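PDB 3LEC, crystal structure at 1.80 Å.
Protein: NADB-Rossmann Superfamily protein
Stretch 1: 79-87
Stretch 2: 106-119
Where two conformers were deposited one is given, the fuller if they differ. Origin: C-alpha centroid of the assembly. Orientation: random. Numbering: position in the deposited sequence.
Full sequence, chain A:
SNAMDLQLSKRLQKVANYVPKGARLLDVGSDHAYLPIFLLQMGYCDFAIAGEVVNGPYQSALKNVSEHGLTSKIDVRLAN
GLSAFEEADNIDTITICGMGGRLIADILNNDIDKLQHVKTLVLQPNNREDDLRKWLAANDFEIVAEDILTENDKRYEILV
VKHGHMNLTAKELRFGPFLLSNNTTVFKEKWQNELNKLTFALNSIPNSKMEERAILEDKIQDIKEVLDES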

# COMPACT_ATOMS: atom_id res chain seq x y z
N ALA A 79 -9.20 17.05 -0.13
CA ALA A 79 -9.36 16.84 -1.56
C ALA A 79 -9.53 15.36 -1.88
O ALA A 79 -8.97 14.50 -1.20
CB ALA A 79 -8.16 17.42 -2.33
N ASN A 80 -10.29 15.09 -2.93
CA ASN A 80 -10.55 13.73 -3.39
C ASN A 80 -9.33 13.06 -4.02
O ASN A 80 -8.86 13.48 -5.08
CB ASN A 80 -11.73 13.73 -4.38
N GLY A 81 -8.80 12.05 -3.34
CA GLY A 81 -7.64 11.29 -3.81
C GLY A 81 -6.50 12.15 -4.29
O GLY A 81 -6.04 13.07 -3.58
N LEU A 82 -6.08 11.90 -5.52
CA LEU A 82 -4.88 12.51 -6.03
C LEU A 82 -5.05 13.99 -6.38
O LEU A 82 -4.09 14.62 -6.77
CB LEU A 82 -4.28 11.72 -7.19
CG LEU A 82 -4.04 10.21 -6.96
CD1 LEU A 82 -3.06 9.74 -7.98
CD2 LEU A 82 -3.54 9.87 -5.56
N SER A 83 -6.26 14.54 -6.26
CA SER A 83 -6.51 15.98 -6.42
C SER A 83 -5.83 16.78 -5.30
O SER A 83 -5.76 18.01 -5.35
CB SER A 83 -8.02 16.28 -6.40
OG SER A 83 -8.67 15.78 -7.56
N ALA A 84 -5.34 16.07 -4.27
CA ALA A 84 -4.66 16.70 -3.14
C ALA A 84 -3.30 17.29 -3.56
O ALA A 84 -2.65 17.93 -2.76
CB ALA A 84 -4.47 15.72 -2.02
N PHE A 85 -2.87 17.05 -4.78
CA PHE A 85 -1.64 17.73 -5.24
C PHE A 85 -1.74 18.35 -6.63
O PHE A 85 -2.68 18.06 -7.37
CB PHE A 85 -0.37 16.86 -5.09
CG PHE A 85 -0.13 15.92 -6.24
CD1 PHE A 85 0.93 16.13 -7.11
CD2 PHE A 85 -0.94 14.81 -6.44
CE1 PHE A 85 1.17 15.25 -8.18
CE2 PHE A 85 -0.72 13.93 -7.48
CZ PHE A 85 0.33 14.16 -8.37
N GLU A 86 -0.78 19.22 -6.94
CA GLU A 86 -0.75 19.96 -8.20
C GLU A 86 0.65 19.91 -8.76
O GLU A 86 1.60 19.61 -8.04
CB GLU A 86 -1.10 21.43 -7.95
CG GLU A 86 -2.56 21.74 -7.88
CD GLU A 86 -2.83 23.23 -8.07
OE1 GLU A 86 -2.20 24.04 -7.36
OE2 GLU A 86 -3.68 23.58 -8.92
N GLU A 87 0.80 20.25 -10.04
CA GLU A 87 2.15 20.39 -10.63
C GLU A 87 3.14 21.23 -9.79
O GLU A 87 4.32 20.83 -9.60
CB GLU A 87 2.02 20.96 -12.05
CG GLU A 87 3.35 21.16 -12.82
CD GLU A 87 3.15 21.94 -14.13
OE1 GLU A 87 2.02 22.39 -14.39
OE2 GLU A 87 4.13 22.09 -14.90
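Stretch 2 106-119: DILNNDIDKLQHVK

The packing of a helix end and the short turns after it against a neighbouring loop illustrates a general principle: one apolar side chain can anchor a contact whose edges are finished by polar groups. In this Rossmann-superfamily protein the anchor is L82, in the 3-10 segment 82-84. Stretch 2 arrives as the final part of a helix that begins earlier in the chain, and the two stretches run in roughly the same direction, I107 lying nearest G81 (CA to CA, 6.1 Å) and D111 nearest L82 (CA to CA, 6.2 Å).

D106 makes no contact. I107 follows, its CG2 4.0 Å from L82 CD2 and 4.2 Å from G81 CA; an ideal CB on G81 would come within 3.3 Å of that same CG2, a tight fit that the glycine avoids, while its positive phi independently favours glycine. L108 points its CA-to-CB bond away, yet its CD2 comes to 4.4 Å from L82 CD1. N109 and N110 make no contact with stretch 1. At D111 the CB lies 3.6 Å from L82 CB, and the carboxylate is joined to the loop through water: one molecule donates to D111 OD2 (2.8 Å) and to N80 O (3.2 Å) and accepts from S83 OG (3.0 Å).

The chain now continues as a 3-10 segment, from which I112 points away and K114 points toward the loop. The long K114 side chain passes L82 O at 3.7 Å from its CD and lays CE over one face of the F85 ring. It ends in a hydrogen bond from K114 NZ to F85 O (2.6 Å). Any cation-pi attraction is at most weak, with K114 NZ 5.0 Å from the centroid of the F85 ring. L115 CD2 reaches L82 CD1 at 3.6 Å. A type I turn from L115 to V118 then brings V118 CG2 to 4.1 Å from F85 CZ.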

# COMPACT_ATOMS: atom_id res chain seq x y z
N ASP A 106 -8.40 1.77 -7.66
CA ASP A 106 -9.41 2.74 -8.11
C ASP A 106 -9.01 4.19 -7.97
O ASP A 106 -9.33 5.00 -8.84
CB ASP A 106 -10.74 2.53 -7.39
CG ASP A 106 -11.51 1.35 -7.93
OD1 ASP A 106 -11.10 0.77 -8.97
OD2 ASP A 106 -12.54 1.00 -7.33
N ILE A 107 -8.40 4.54 -6.84
CA ILE A 107 -7.92 5.90 -6.59
C ILE A 107 -6.83 6.23 -7.62
O ILE A 107 -6.80 7.31 -8.19
CB ILE A 107 -7.39 6.04 -5.15
CG1 ILE A 107 -8.52 5.89 -4.14
CG2 ILE A 107 -6.59 7.36 -4.95
CD1 ILE A 107 -8.05 5.73 -2.70
N LEU A 108 -5.96 5.26 -7.87
CA LEU A 108 -4.90 5.43 -8.87
C LEU A 108 -5.46 5.57 -10.29
O LEU A 108 -5.02 6.44 -11.05
CB LEU A 108 -3.92 4.26 -8.80
CG LEU A 108 -3.01 4.24 -7.57
CD1 LEU A 108 -2.21 2.94 -7.55
CD2 LEU A 108 -2.11 5.48 -7.50
N ASN A 109 -6.42 4.71 -10.63
CA ASN A 109 -7.03 4.71 -11.97
C ASN A 109 -7.79 6.01 -12.26
O ASN A 109 -7.62 6.59 -13.32
CB ASN A 109 -7.92 3.49 -12.18
CG ASN A 109 -8.21 3.21 -13.66
OD1 ASN A 109 -7.36 2.73 -14.39
ND2 ASN A 109 -9.43 3.49 -14.09
N ASN A 110 -8.58 6.46 -11.29
CA ASN A 110 -9.35 7.71 -11.41
C ASN A 110 -8.51 8.94 -11.73
O ASN A 110 -8.98 9.89 -12.37
CB ASN A 110 -10.18 7.96 -10.14
CG ASN A 110 -11.28 8.98 -10.38
OD1 ASN A 110 -11.91 8.97 -11.43
ND2 ASN A 110 -11.49 9.86 -9.42
N ASP A 111 -7.25 8.91 -11.29
CA ASP A 111 -6.34 10.03 -11.51
C ASP A 111 -5.03 9.62 -12.13
O ASP A 111 -3.97 10.20 -11.86
CB ASP A 111 -6.11 10.78 -10.19
CG ASP A 111 -7.25 11.74 -9.86
OD1 ASP A 111 -7.57 12.59 -10.72
OD2 ASP A 111 -7.82 11.63 -8.76
N ILE A 112 -5.10 8.63 -13.02
CA ILE A 112 -3.90 8.07 -13.64
C ILE A 112 -3.00 9.11 -14.33
O ILE A 112 -1.77 9.02 -14.26
CB ILE A 112 -4.24 6.88 -14.59
CG1 ILE A 112 -2.95 6.20 -15.05
CG2 ILE A 112 -5.12 7.33 -15.79
CD1 ILE A 112 -3.12 4.78 -15.54
N ASP A 113 -3.61 10.10 -14.97
CA ASP A 113 -2.82 11.15 -15.64
C ASP A 113 -1.88 11.89 -14.67
O ASP A 113 -0.78 12.30 -15.04
CB ASP A 113 -3.75 12.15 -16.35
CG ASP A 113 -4.42 11.55 -17.61
OD1 ASP A 113 -4.04 10.44 -18.04
OD2 ASP A 113 -5.34 12.20 -18.16
N LYS A 114 -2.33 12.06 -13.43
CA LYS A 114 -1.52 12.76 -12.41
C LYS A 114 -0.24 12.01 -11.98
O LYS A 114 0.64 12.59 -11.35
CB LYS A 114 -2.39 13.12 -11.20
CG LYS A 114 -3.58 13.98 -11.59
CD LYS A 114 -4.09 14.82 -10.43
CE LYS A 114 -3.15 15.99 -10.15
NZ LYS A 114 -3.88 17.11 -9.53
N LEU A 115 -0.14 10.74 -12.35
CA LEU A 115 0.99 9.95 -11.93
C LEU A 115 2.16 10.13 -12.89
O LEU A 115 3.26 9.65 -12.64
CB LEU A 115 0.58 8.47 -11.85
CG LEU A 115 -0.53 8.16 -10.83
CD1 LEU A 115 -1.02 6.74 -10.99
CD2 LEU A 115 -0.01 8.37 -9.42
N GLN A 116 1.90 10.83 -14.00
CA GLN A 116 2.89 10.91 -15.08
C GLN A 116 4.26 11.38 -14.59
O GLN A 116 5.28 10.87 -15.04
CB GLN A 116 2.38 11.80 -16.22
N HIS A 117 4.27 12.33 -13.66
CA HIS A 117 5.53 12.85 -13.12
C HIS A 117 5.92 12.31 -11.71
O HIS A 117 6.90 12.76 -11.12
CB HIS A 117 5.57 14.39 -13.21
CG HIS A 117 5.57 14.89 -14.62
ND1 HIS A 117 6.62 14.68 -15.49
CD2 HIS A 117 4.62 15.55 -15.33
CE1 HIS A 117 6.33 15.20 -16.67
NE2 HIS A 117 5.12 15.71 -16.61
N VAL A 118 5.19 11.31 -11.22
CA VAL A 118 5.52 10.70 -9.93
C VAL A 118 6.51 9.56 -10.16
O VAL A 118 6.26 8.72 -11.01
CB VAL A 118 4.22 10.26 -9.21
CG1 VAL A 118 4.50 9.56 -7.91
CG2 VAL A 118 3.35 11.47 -8.99
N LYS A 119 7.64 9.58 -9.46
CA LYS A 119 8.69 8.58 -9.63
C LYS A 119 8.53 7.29 -8.82
O LYS A 119 8.91 6.22 -9.30
CB LYS A 119 10.07 9.16 -9.37
O HOH W 1 -10.04 13.15 -8.09